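Local coordinates for 3-deoxy-D-manno-octulosonate 8-phosphate phosphatase KdsC (PDB 4NAV), which probably hydrolyses 3-deoxy-D-manno-octulosonate 8-phosphate to 3-deoxy-D-manno-octulosonate and inorganic phosphate in a magnesium-dependent reaction, as a homotetrameric member of the HAD superfamily, at residues A62-A67 against A168-V173. Sequence-based numbering, arbitrary orientation.
Sequences AGIHVA and AAQGQV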
loop_
_atom_site.group_PDB
_atom_site.type_symbol
_atom_site.label_atom_id
_atom_site.label_comp_id
_atom_site.label_asym_id
_atom_site.label_seq_id
_atom_site.Cartn_x
_atom_site.Cartn_y
_atom_site.Cartn_z
ATOM N N ALA A 62 -30.021 -2.485 7.035
ATOM C CA ALA A 62 -30.736 -3.653 7.500
ATOM C C ALA A 62 -31.076 -3.581 8.984
ATOM O O ALA A 62 -31.450 -4.582 9.608
ATOM C CB ALA A 62 -29.922 -4.873 7.241
ATOM N N GLY A 63 -31.032 -2.386 9.534
ATOM C CA GLY A 63 -31.606 -2.166 10.863
ATOM C C GLY A 63 -30.725 -2.616 11.986
ATOM O O GLY A 63 -31.173 -2.720 13.126
ATOM N N ILE A 64 -29.461 -2.831 11.662
ATOM C CA ILE A 64 -28.488 -3.210 12.641
ATOM C C ILE A 64 -27.748 -1.963 13.016
ATOM O O ILE A 64 -27.280 -1.280 12.145
ATOM C CB ILE A 64 -27.514 -4.242 12.055
ATOM C CG1 ILE A 64 -28.288 -5.479 11.630
ATOM C CG2 ILE A 64 -26.455 -4.632 13.076
ATOM C CD1 ILE A 64 -27.479 -6.453 10.811
ATOM N N HIS A 65 -27.608 -1.700 14.308
ATOM C CA HIS A 65 -26.825 -0.570 14.776
ATOM C C HIS A 65 -25.304 -0.806 14.630
ATOM O O HIS A 65 -24.789 -1.859 14.979
ATOM C CB HIS A 65 -27.174 -0.237 16.219
ATOM C CG HIS A 65 -28.616 0.137 16.410
ATOM N ND1 HIS A 65 -29.533 -0.704 17.015
ATOM C CD2 HIS A 65 -29.305 1.245 16.047
ATOM C CE1 HIS A 65 -30.719 -0.126 17.027
ATOM N NE2 HIS A 65 -30.608 1.058 16.448
ATOM N N VAL A 66 -24.604 0.171 14.068
ATOM C CA VAL A 66 -23.170 0.062 13.866
ATOM C C VAL A 66 -22.406 1.118 14.660
ATOM O O VAL A 66 -22.783 2.280 14.707
ATOM C CB VAL A 66 -22.824 0.186 12.394
ATOM C CG1 VAL A 66 -21.316 0.107 12.195
ATOM C CG2 VAL A 66 -23.528 -0.928 11.618
ATOM N N ALA A 67 -21.341 0.692 15.313
ATOM C CA ALA A 67 -20.567 1.587 16.143
ATOM C C ALA A 67 -19.091 1.371 15.905
ATOM O O ALA A 67 -18.649 0.239 15.730
ATOM C CB ALA A 67 -20.881 1.346 17.595
ATOM N N ALA A 168 -26.125 -12.100 5.220
ATOM C CA ALA A 168 -26.583 -13.377 4.677
ATOM C C ALA A 168 -27.365 -14.170 5.741
ATOM O O ALA A 168 -28.398 -14.744 5.458
ATOM C CB ALA A 168 -25.404 -14.196 4.189
ATOM N N ALA A 169 -26.866 -14.172 6.979
ATOM C CA ALA A 169 -27.499 -14.918 8.037
ATOM C C ALA A 169 -28.856 -14.347 8.363
ATOM O O ALA A 169 -29.708 -15.044 8.923
ATOM C CB ALA A 169 -26.636 -14.952 9.293
ATOM N N GLN A 170 -29.046 -13.075 8.070
ATOM C CA GLN A 170 -30.320 -12.421 8.379
ATOM C C GLN A 170 -31.213 -12.254 7.157
ATOM O O GLN A 170 -32.143 -11.486 7.185
ATOM C CB GLN A 170 -30.042 -11.080 9.058
ATOM C CG GLN A 170 -29.363 -11.233 10.416
ATOM C CD GLN A 170 -29.252 -9.917 11.171
ATOM O OE1 GLN A 170 -29.957 -8.955 10.872
ATOM N NE2 GLN A 170 -28.435 -9.909 12.214
ATOM N N GLY A 171 -30.923 -13.027 6.102
ATOM C CA GLY A 171 -31.798 -13.136 4.938
ATOM C C GLY A 171 -31.944 -11.842 4.154
ATOM O O GLY A 171 -32.927 -11.624 3.426
ATOM N N GLN A 172 -30.897 -11.054 4.192
ATOM C CA GLN A 172 -30.962 -9.748 3.667
ATOM C C GLN A 172 -30.412 -9.559 2.238
ATOM O O GLN A 172 -30.612 -8.476 1.628
ATOM C CB GLN A 172 -30.202 -8.869 4.630
ATOM C CG GLN A 172 -30.913 -7.589 4.900
ATOM C CD GLN A 172 -32.125 -7.710 5.781
ATOM O OE1 GLN A 172 -32.578 -8.785 6.105
ATOM N NE2 GLN A 172 -32.696 -6.578 6.111
ATOM N N VAL A 173 -29.748 -10.580 1.686
ATOM C CA VAL A 173 -28.916 -10.348 0.506
ATOM C C VAL A 173 -29.794 -10.149 -0.738
ATOM O O VAL A 173 -29.631 -9.176 -1.478
ATOM C CB VAL A 173 -27.636 -11.258 0.395
ATOM C CG1 VAL A 173 -27.714 -12.545 1.164
ATOM C CG2 VAL A 173 -27.246 -11.563 -1.039
#
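Q170 holds CG anti to its carbonyl carbon (chi1 -65°) and stays extended beyond it (chi2 -172°), carrying its amide to I64, whose own extended chain (chi2 169°) sends CD1 the opposite way to meet it. I64 CD1 lies 3.5 Å from Q170 OE1 and 3.9 Å from Q170 NE2, so a methyl group rests against both arms of the amide. That amide is fixed by other partners: NE2 donates to the backbone oxygens of A17 and V20, and OE1 takes a weak bond from R21. I64 is buried, packing also on L59 and V166. Beside this pair, the methyl of A62 meets the Q172 side chain, with A62 CB 3.7 Å from Q172 CG; both residues also touch L167. Two helix ends meet here: helices 50-61 and 158-169 each finish in a Schellman motif, with G63 and G171 as the positive-phi C-prime residues. The first turn leads into strand 65-70 of the parallel Rossmann-like sheet, the second into the C-terminal helix 173-180. With 153 Å² buried and methyl groups set against glutamine side chains, the join rests on van der Waals packing, while the Q170 amide spends its polar bonds on the 17-21 region, tying that region to the same junction.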